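Local atomic coordinates of uncharacterized protein ycf41 (Synechococcus elongatus PCC 6301, PDB entry 3KOJ), a protein that probably binds single-stranded DNA through an OB-fold domain of the single-strand binding protein family. Residues 16-25 against 36-44; 55-66 against 99-108. The protein carries 1 engineered substitution. All coordinates share one frame; numbering follows the deposited sequence.

Contact 1: 16-25 against 36-44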
loop_
_atom_site.group_PDB
_atom_site.type_symbol
_atom_site.label_atom_id
_atom_site.label_comp_id
_atom_site.label_asym_id
_atom_site.label_seq_id
_atom_site.Cartn_x
_atom_site.Cartn_y
_atom_site.Cartn_z
ATOM N N LEU B 16 7.185 1.027 -4.036
ATOM C CA LEU B 16 8.562 1.245 -3.637
ATOM C C LEU B 16 9.197 2.521 -4.154
ATOM O O LEU B 16 9.025 2.893 -5.311
ATOM C CB LEU B 16 9.434 0.082 -4.131
ATOM C CG LEU B 16 9.164 -1.367 -3.725
ATOM C CD1 LEU B 16 9.852 -2.306 -4.717
ATOM C CD2 LEU B 16 9.674 -1.611 -2.314
ATOM N N GLN B 17 9.961 3.162 -3.279
ATOM C CA GLN B 17 10.708 4.359 -3.616
ATOM C C GLN B 17 12.080 3.774 -3.949
ATOM O O GLN B 17 12.660 3.069 -3.125
ATOM C CB GLN B 17 10.805 5.250 -2.391
ATOM C CG GLN B 17 11.386 6.612 -2.620
ATOM C CD GLN B 17 11.410 7.401 -1.333
ATOM O OE1 GLN B 17 10.487 7.292 -0.519
ATOM N NE2 GLN B 17 12.457 8.194 -1.134
ATOM N N ALA B 18 12.596 4.051 -5.142
ATOM C CA ALA B 18 13.885 3.491 -5.541
ATOM C C ALA B 18 14.631 4.365 -6.536
ATOM O O ALA B 18 14.079 5.326 -7.083
ATOM C CB ALA B 18 13.676 2.093 -6.137
ATOM N N THR B 19 15.889 4.004 -6.771
ATOM C CA THR B 19 16.769 4.716 -7.688
ATOM C C THR B 19 17.050 3.854 -8.922
ATOM O O THR B 19 17.361 2.668 -8.807
ATOM C CB THR B 19 18.119 5.043 -6.999
ATOM O OG1 THR B 19 17.870 5.797 -5.804
ATOM C CG2 THR B 19 19.021 5.853 -7.929
ATOM N N VAL B 20 16.940 4.451 -10.101
ATOM C CA VAL B 20 17.199 3.725 -11.346
ATOM C C VAL B 20 18.709 3.467 -11.461
ATOM O O VAL B 20 19.500 4.411 -11.475
ATOM C CB VAL B 20 16.721 4.558 -12.566
ATOM C CG1 VAL B 20 17.003 3.816 -13.870
ATOM C CG2 VAL B 20 15.229 4.855 -12.431
ATOM N N VAL B 21 19.109 2.199 -11.529
ATOM C CA VAL B 21 20.533 1.873 -11.638
ATOM C C VAL B 21 20.898 1.149 -12.930
ATOM O O VAL B 21 22.067 0.880 -13.195
ATOM C CB VAL B 21 21.020 1.066 -10.425
ATOM C CG1 VAL B 21 20.831 1.899 -9.160
ATOM C CG2 VAL B 21 20.270 -0.248 -10.330
ATOM N N GLU B 22 19.887 0.805 -13.718
ATOM C CA GLU B 22 20.123 0.216 -15.029
ATOM C C GLU B 22 19.044 0.818 -15.904
ATOM O O GLU B 22 17.844 0.635 -15.659
ATOM C CB GLU B 22 20.041 -1.313 -15.043
ATOM C CG GLU B 22 20.597 -1.866 -16.364
ATOM C CD GLU B 22 20.959 -3.343 -16.322
ATOM O OE1 GLU B 22 21.564 -3.789 -15.324
ATOM O OE2 GLU B 22 20.657 -4.055 -17.304
ATOM N N ALA B 23 19.485 1.570 -16.904
ATOM C CA ALA B 23 18.579 2.253 -17.814
ATOM C C ALA B 23 17.591 1.316 -18.490
ATOM O O ALA B 23 17.921 0.186 -18.848
ATOM C CB ALA B 23 19.382 3.020 -18.868
ATOM N N PRO B 24 16.351 1.782 -18.663
ATOM C CA PRO B 24 15.298 0.998 -19.302
ATOM C C PRO B 24 15.642 0.625 -20.741
ATOM O O PRO B 24 16.194 1.434 -21.491
ATOM C CB PRO B 24 14.076 1.920 -19.215
ATOM C CG PRO B 24 14.668 3.290 -19.104
ATOM C CD PRO B 24 15.823 3.068 -18.178
ATOM N N GLN B 25 15.333 -0.617 -21.100
ATOM C CA GLN B 25 15.554 -1.138 -22.444
ATOM C C GLN B 25 14.177 -1.562 -22.931
ATOM O O GLN B 25 13.441 -2.237 -22.206
ATOM C CB GLN B 25 16.487 -2.352 -22.412
ATOM C CG GLN B 25 17.864 -2.070 -21.834
ATOM C CD GLN B 25 18.603 -0.985 -22.592
ATOM O OE1 GLN B 25 18.870 0.095 -22.057
ATOM N NE2 GLN B 25 18.938 -1.264 -23.845
ATOM N N VAL B 36 7.426 -3.477 -24.156
ATOM C CA VAL B 36 7.795 -3.934 -22.825
ATOM C C VAL B 36 9.153 -3.345 -22.478
ATOM O O VAL B 36 10.120 -3.469 -23.233
ATOM C CB VAL B 36 7.801 -5.482 -22.717
ATOM C CG1 VAL B 36 8.599 -6.080 -23.835
ATOM C CG2 VAL B 36 8.356 -5.911 -21.361
ATOM N N ALA B 37 9.202 -2.663 -21.341
ATOM C CA ALA B 37 10.422 -2.016 -20.890
ATOM C C ALA B 37 10.909 -2.652 -19.604
ATOM O O ALA B 37 10.113 -2.955 -18.713
ATOM C CB ALA B 37 10.161 -0.534 -20.663
ATOM N N GLU B 38 12.215 -2.868 -19.505
ATOM C CA GLU B 38 12.753 -3.436 -18.282
ATOM C C GLU B 38 13.961 -2.631 -17.830
ATOM O O GLU B 38 14.751 -2.147 -18.646
ATOM C CB GLU B 38 13.104 -4.920 -18.467
ATOM C CG GLU B 38 14.520 -5.246 -18.877
ATOM C CD GLU B 38 14.777 -6.746 -18.839
ATOM O OE1 GLU B 38 13.999 -7.495 -19.472
ATOM O OE2 GLU B 38 15.747 -7.178 -18.178
HETATM N N MSE B 39 14.075 -2.461 -16.522
HETATM C CA MSE B 39 15.182 -1.713 -15.949
HETATM C C MSE B 39 15.468 -2.306 -14.587
HETATM O O MSE B 39 14.820 -3.263 -14.177
HETATM C CB MSE B 39 14.811 -0.225 -15.824
HETATM C CG MSE B 39 13.637 0.075 -14.903
HETATM SE SE MSE B 39 13.202 1.986 -14.853
HETATM C CE MSE B 39 12.172 2.006 -13.207
ATOM N N VAL B 40 16.448 -1.749 -13.890
ATOM C CA VAL B 40 16.780 -2.236 -12.562
ATOM C C VAL B 40 16.819 -1.048 -11.619
ATOM O O VAL B 40 17.298 0.022 -11.983
ATOM C CB VAL B 40 18.156 -2.943 -12.538
ATOM C CG1 VAL B 40 18.484 -3.400 -11.118
ATOM C CG2 VAL B 40 18.142 -4.140 -13.489
ATOM N N VAL B 41 16.296 -1.232 -10.411
ATOM C CA VAL B 41 16.311 -0.161 -9.429
ATOM C C VAL B 41 16.963 -0.660 -8.151
ATOM O O VAL B 41 17.087 -1.867 -7.930
ATOM C CB VAL B 41 14.887 0.348 -9.095
ATOM C CG1 VAL B 41 14.206 0.840 -10.362
ATOM C CG2 VAL B 41 14.065 -0.760 -8.415
ATOM N N GLN B 42 17.395 0.281 -7.320
ATOM C CA GLN B 42 18.017 -0.054 -6.051
ATOM C C GLN B 42 17.316 0.709 -4.933
ATOM O O GLN B 42 16.975 1.884 -5.084
ATOM C CB GLN B 42 19.504 0.311 -6.068
ATOM C CG GLN B 42 20.221 0.017 -4.755
ATOM C CD GLN B 42 21.700 0.359 -4.807
ATOM O OE1 GLN B 42 22.484 -0.309 -5.486
ATOM N NE2 GLN B 42 22.086 1.412 -4.092
ATOM N N PHE B 43 17.078 0.029 -3.821
ATOM C CA PHE B 43 16.438 0.670 -2.681
ATOM C C PHE B 43 17.110 0.204 -1.401
ATOM O O PHE B 43 17.701 -0.880 -1.357
ATOM C CB PHE B 43 14.922 0.405 -2.671
ATOM C CG PHE B 43 14.535 -1.039 -2.819
ATOM C CD1 PHE B 43 14.190 -1.798 -1.708
ATOM C CD2 PHE B 43 14.456 -1.625 -4.079
ATOM C CE1 PHE B 43 13.760 -3.113 -1.847
ATOM C CE2 PHE B 43 14.029 -2.941 -4.231
ATOM C CZ PHE B 43 13.681 -3.687 -3.114
ATOM N N PRO B 44 17.041 1.024 -0.344
ATOM C CA PRO B 44 17.652 0.730 0.953
ATOM C C PRO B 44 17.257 -0.577 1.609
ATOM O O PRO B 44 16.105 -1.016 1.513
ATOM C CB PRO B 44 17.245 1.931 1.810
ATOM C CG PRO B 44 17.009 3.022 0.808
ATOM C CD PRO B 44 16.278 2.283 -0.276
HETATM O O HOH W 1 16.995 4.565 -3.490
HETATM O O HOH W 2 17.568 -2.891 -18.457
#
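Thr19 and Gln42 form an antiparallel hydrogen-bonded pair, with Thr19 N to Gln42 O at 2.9 Å and Gln42 N bonded back to Thr19 O. Further along, Val21 N and Glu22 N both donate to Val40 O from the same face of its carbonyl plane, a classic beta bulge. The bond from Glu22 N to Val40 O is the longer and more bent of the two, at 3.2 Å and 141°. A second register shift follows before Gln25 and Glu38 exchange a pair of backbone bonds. Next to them Pro24, which has no N-H, turns its CA-H to Glu38 O, with CA and O 3.3 Å apart. One water takes a hydrogen bond from Thr19 OG1 and gives one to Gln42 O.

On the face of Val20 and Val41, Ala18 CB presses on Val41 CB at 3.6 Å, and Leu16 CD1 lies over one face of the Phe43 ring. The selenomethionine Met39 has CG between its backbone N and carbonyl carbon (chi1 62°); its CB sits against Glu22 O at 3.2 Å while the extended chain runs off toward Leu79 and Cys71, its CE passing Val20 CG2. On the other face, Glu22 CB meets Val40 CB at 3.5 Å. Val21 CG2 reaches Val40 CG1 at 3.7 Å, its CG1 touching Gln42 CB where the two side chains cross at about a right angle. Gln42 OE1 is bonded to Arg54.

This is the bent first hairpin of an OB barrel: the bulge at Val21 and Glu22 lets the chain turn a corner there, while strand 36-43 stays paired with 16-21 and 23-25 on either side. Hydrocarbon on one face and mostly polar groups on the other imply that the first faces the barrel core.

Contact 2: 55-66 against 99-108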
loop_
_atom_site.group_PDB
_atom_site.type_symbol
_atom_site.label_atom_id
_atom_site.label_comp_id
_atom_site.label_asym_id
_atom_site.label_seq_id
_atom_site.Cartn_x
_atom_site.Cartn_y
_atom_site.Cartn_z
ATOM N N LEU B 55 16.393 -4.653 -7.750
ATOM C CA LEU B 55 15.232 -5.351 -8.258
ATOM C C LEU B 55 14.937 -5.084 -9.724
ATOM O O LEU B 55 14.981 -3.941 -10.183
ATOM C CB LEU B 55 14.033 -4.945 -7.402
ATOM C CG LEU B 55 12.628 -5.452 -7.709
ATOM C CD1 LEU B 55 12.567 -6.966 -7.530
ATOM C CD2 LEU B 55 11.646 -4.752 -6.774
ATOM N N LYS B 56 14.639 -6.150 -10.454
ATOM C CA LYS B 56 14.302 -6.016 -11.860
ATOM C C LYS B 56 12.879 -5.471 -11.908
ATOM O O LYS B 56 11.999 -5.946 -11.195
ATOM C CB LYS B 56 14.360 -7.371 -12.560
ATOM C CG LYS B 56 13.940 -7.320 -14.022
ATOM C CD LYS B 56 14.029 -8.693 -14.667
ATOM C CE LYS B 56 13.520 -8.675 -16.100
ATOM N NZ LYS B 56 13.607 -10.025 -16.728
ATOM N N VAL B 57 12.665 -4.470 -12.750
ATOM C CA VAL B 57 11.357 -3.842 -12.887
ATOM C C VAL B 57 10.923 -3.940 -14.343
ATOM O O VAL B 57 11.700 -3.644 -15.245
ATOM C CB VAL B 57 11.439 -2.365 -12.449
ATOM C CG1 VAL B 57 10.144 -1.647 -12.741
ATOM C CG2 VAL B 57 11.766 -2.296 -10.963
ATOM N N VAL B 58 9.684 -4.366 -14.570
ATOM C CA VAL B 58 9.173 -4.519 -15.927
ATOM C C VAL B 58 7.821 -3.841 -16.120
ATOM O O VAL B 58 6.919 -3.986 -15.297
ATOM C CB VAL B 58 9.020 -6.012 -16.289
ATOM C CG1 VAL B 58 8.570 -6.156 -17.740
ATOM C CG2 VAL B 58 10.341 -6.741 -16.048
ATOM N N GLY B 59 7.693 -3.105 -17.218
ATOM C CA GLY B 59 6.447 -2.424 -17.522
ATOM C C GLY B 59 5.940 -2.819 -18.898
ATOM O O GLY B 59 6.730 -2.982 -19.833
ATOM N N TRP B 60 4.627 -2.979 -19.030
ATOM C CA TRP B 60 4.037 -3.361 -20.309
ATOM C C TRP B 60 3.106 -2.278 -20.841
ATOM O O TRP B 60 2.482 -1.546 -20.074
ATOM C CB TRP B 60 3.248 -4.666 -20.170
ATOM C CG TRP B 60 4.046 -5.829 -19.683
ATOM C CD1 TRP B 60 4.561 -6.007 -18.430
ATOM C CD2 TRP B 60 4.425 -6.986 -20.442
ATOM N NE1 TRP B 60 5.235 -7.203 -18.361
ATOM C CE2 TRP B 60 5.166 -7.823 -19.578
ATOM C CE3 TRP B 60 4.206 -7.396 -21.762
ATOM C CZ2 TRP B 60 5.696 -9.050 -20.000
ATOM C CZ3 TRP B 60 4.734 -8.615 -22.179
ATOM C CH2 TRP B 60 5.468 -9.428 -21.297
ATOM N N GLY B 61 3.023 -2.181 -22.163
ATOM C CA GLY B 61 2.146 -1.204 -22.782
ATOM C C GLY B 61 2.528 0.246 -22.579
ATOM O O GLY B 61 3.699 0.612 -22.678
ATOM N N ALA B 62 1.530 1.075 -22.289
ATOM C CA ALA B 62 1.744 2.501 -22.091
ATOM C C ALA B 62 2.779 2.816 -21.018
ATOM O O ALA B 62 3.580 3.741 -21.173
ATOM C CB ALA B 62 0.424 3.180 -21.749
ATOM N N VAL B 63 2.773 2.054 -19.929
ATOM C CA VAL B 63 3.728 2.322 -18.861
ATOM C C VAL B 63 5.156 2.012 -19.310
ATOM O O VAL B 63 6.110 2.605 -18.805
ATOM C CB VAL B 63 3.376 1.534 -17.571
ATOM C CG1 VAL B 63 3.816 0.092 -17.688
ATOM C CG2 VAL B 63 4.013 2.215 -16.365
ATOM N N ALA B 64 5.304 1.102 -20.269
ATOM C CA ALA B 64 6.626 0.757 -20.788
ATOM C C ALA B 64 7.218 1.975 -21.504
ATOM O O ALA B 64 8.392 2.308 -21.330
ATOM C CB ALA B 64 6.529 -0.418 -21.757
ATOM N N GLN B 65 6.395 2.644 -22.305
ATOM C CA GLN B 65 6.852 3.819 -23.043
ATOM C C GLN B 65 7.202 4.963 -22.087
ATOM O O GLN B 65 8.136 5.728 -22.334
ATOM C CB GLN B 65 5.770 4.258 -24.033
ATOM C CG GLN B 65 5.333 3.134 -24.970
ATOM C CD GLN B 65 4.221 3.543 -25.916
ATOM O OE1 GLN B 65 3.287 4.243 -25.526
ATOM N NE2 GLN B 65 4.307 3.091 -27.162
ATOM N N GLU B 66 6.457 5.062 -20.994
ATOM C CA GLU B 66 6.681 6.097 -19.991
ATOM C C GLU B 66 8.012 5.872 -19.263
ATOM O O GLU B 66 8.752 6.822 -18.995
ATOM C CB GLU B 66 5.520 6.100 -18.992
ATOM C CG GLU B 66 5.639 7.121 -17.879
ATOM C CD GLU B 66 4.416 7.139 -16.985
ATOM O OE1 GLU B 66 3.485 6.342 -17.233
ATOM O OE2 GLU B 66 4.384 7.949 -16.035
ATOM N N THR B 99 13.198 -12.600 -9.118
ATOM C CA THR B 99 12.165 -11.712 -8.602
ATOM C C THR B 99 12.053 -10.471 -9.474
ATOM O O THR B 99 13.034 -10.020 -10.065
ATOM C CB THR B 99 12.492 -11.251 -7.168
ATOM O OG1 THR B 99 12.587 -12.392 -6.307
ATOM C CG2 THR B 99 11.413 -10.314 -6.643
ATOM N N GLU B 100 10.851 -9.922 -9.566
ATOM C CA GLU B 100 10.670 -8.710 -10.338
ATOM C C GLU B 100 9.352 -8.042 -9.996
ATOM O O GLU B 100 8.419 -8.678 -9.507
ATOM C CB GLU B 100 10.772 -9.000 -11.845
ATOM C CG GLU B 100 9.552 -9.594 -12.510
ATOM C CD GLU B 100 9.821 -9.955 -13.966
ATOM O OE1 GLU B 100 8.863 -9.979 -14.764
ATOM O OE2 GLU B 100 10.992 -10.227 -14.310
ATOM N N LEU B 101 9.309 -6.738 -10.221
ATOM C CA LEU B 101 8.120 -5.949 -9.954
ATOM C C LEU B 101 7.509 -5.599 -11.298
ATOM O O LEU B 101 8.154 -4.957 -12.130
ATOM C CB LEU B 101 8.492 -4.658 -9.218
ATOM C CG LEU B 101 7.338 -3.712 -8.861
ATOM C CD1 LEU B 101 6.496 -4.325 -7.751
ATOM C CD2 LEU B 101 7.894 -2.364 -8.421
ATOM N N THR B 102 6.281 -6.048 -11.527
ATOM C CA THR B 102 5.594 -5.726 -12.769
ATOM C C THR B 102 4.862 -4.428 -12.450
ATOM O O THR B 102 3.869 -4.415 -11.724
ATOM C CB THR B 102 4.600 -6.820 -13.154
ATOM O OG1 THR B 102 5.287 -8.078 -13.208
ATOM C CG2 THR B 102 3.999 -6.523 -14.518
ATOM N N VAL B 103 5.383 -3.336 -12.990
ATOM C CA VAL B 103 4.851 -2.007 -12.732
ATOM C C VAL B 103 3.524 -1.636 -13.374
ATOM O O VAL B 103 3.279 -1.928 -14.542
ATOM C CB VAL B 103 5.901 -0.945 -13.130
ATOM C CG1 VAL B 103 5.325 0.460 -12.987
ATOM C CG2 VAL B 103 7.121 -1.099 -12.256
ATOM N N THR B 104 2.676 -0.974 -12.590
ATOM C CA THR B 104 1.379 -0.504 -13.064
ATOM C C THR B 104 1.482 1.005 -13.280
ATOM O O THR B 104 1.002 1.540 -14.278
ATOM C CB THR B 104 0.265 -0.752 -12.020
ATOM O OG1 THR B 104 0.229 -2.140 -11.669
ATOM C CG2 THR B 104 -1.086 -0.340 -12.579
ATOM N N ARG B 105 2.119 1.686 -12.328
ATOM C CA ARG B 105 2.279 3.133 -12.384
ATOM C C ARG B 105 3.622 3.558 -11.816
ATOM O O ARG B 105 4.203 2.859 -10.992
ATOM C CB ARG B 105 1.177 3.822 -11.570
ATOM C CG ARG B 105 -0.228 3.500 -12.028
ATOM C CD ARG B 105 -1.271 4.173 -11.144
ATOM N NE ARG B 105 -2.619 3.852 -11.599
ATOM C CZ ARG B 105 -3.312 2.786 -11.215
ATOM N NH1 ARG B 105 -2.794 1.923 -10.347
ATOM N NH2 ARG B 105 -4.521 2.576 -11.715
ATOM N N VAL B 106 4.093 4.725 -12.247
ATOM C CA VAL B 106 5.356 5.271 -11.775
ATOM C C VAL B 106 5.228 6.775 -11.553
ATOM O O VAL B 106 4.558 7.471 -12.318
ATOM C CB VAL B 106 6.503 5.005 -12.797
ATOM C CG1 VAL B 106 6.076 5.452 -14.190
ATOM C CG2 VAL B 106 7.774 5.745 -12.374
ATOM N N HIS B 107 5.841 7.265 -10.481
ATOM C CA HIS B 107 5.838 8.695 -10.196
ATOM C C HIS B 107 7.282 9.149 -10.380
ATOM O O HIS B 107 8.175 8.697 -9.658
ATOM C CB HIS B 107 5.408 8.985 -8.761
ATOM C CG HIS B 107 5.489 10.437 -8.399
ATOM N ND1 HIS B 107 4.497 11.342 -8.713
ATOM C CD2 HIS B 107 6.458 11.147 -7.773
ATOM C CE1 HIS B 107 4.850 12.544 -8.295
ATOM N NE2 HIS B 107 6.037 12.453 -7.722
ATOM N N HIS B 108 7.504 10.040 -11.340
ATOM C CA HIS B 108 8.843 10.538 -11.641
ATOM C C HIS B 108 9.193 11.775 -10.818
ATOM O O HIS B 108 8.260 12.500 -10.417
ATOM C CB HIS B 108 8.930 10.887 -13.124
ATOM C CG HIS B 108 8.439 9.802 -14.030
ATOM N ND1 HIS B 108 9.223 8.734 -14.409
ATOM C CD2 HIS B 108 7.235 9.615 -14.623
ATOM C CE1 HIS B 108 8.523 7.936 -15.197
ATOM N NE2 HIS B 108 7.315 8.449 -15.343
ATOM O OXT HIS B 108 10.398 12.021 -10.611
HETATM O O HOH W 3 15.368 -8.766 -9.481
HETATM O O HOH W 4 2.918 -3.345 -16.824
HETATM O O HOH W 5 2.471 5.946 -14.510
HETATM O O HOH W 6 2.576 8.153 -13.564
#
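Strands 55-60 and 100-103 run parallel, 25° apart, and Lys56 O, Leu101 O and Val58 O join them through Leu101 N, Val58 N and Val103 N. Lys56 and Glu100 lie side by side pointing the same way; the fully extended lysine puts NZ 3.6 Å from Glu100 OE2 in a salt bridge, while OE1 pairs with Arg84. Leu55 CD1 packs on Thr99 CG2 at 3.7 Å. In an OB fold this parallel pairing of the third and last strands closes the barrel, and the helix after Gly61, its N-cap residue, spans one end. From that helix Val63 CG2 meets Val103 CG1 at 4.0 Å, the two valines crossing at about a right angle. Glu66 stretches out (chi1 179°) past Val106, whose CG1 lies 3.5 Å from Glu66 OE2. His108 NE2 donates to the same OE2 at 3.1 Å, somewhat bent at 142°, on its anti side and near the imidazole plane, while Val106 CG2 lies over a face of that ring. Replacing Glu66 by an alanine would probably leave His108 NE2 without its acceptor and its ring freer to turn. A water links Glu66 OE1 to Val106 N.

How the contacts relate
From the N terminus, strand 12-28 is laid down first and the chain returns as strand 35-43, so that contact 1 closes over only the ten residues between its segments, several of them still strand. It is complete before contact 2 opens, and the two follow in series without nesting or crossing. Strand 53-60 next pairs with strand 35-43, where Ala37 O to Gly59 N (2.8 Å) and Met39 O to Val57 N (2.9 Å) are probable hydrogen bonds between the contacts. The chain then passes through helix 62-70 and strand 76-84 before 99-108 returns to 55-66, a far longer loop. Strand 76-84, antiparallel to both 12-28 and 100-103, completes the circuit of the barrel. Both contacts also reach the second subunit.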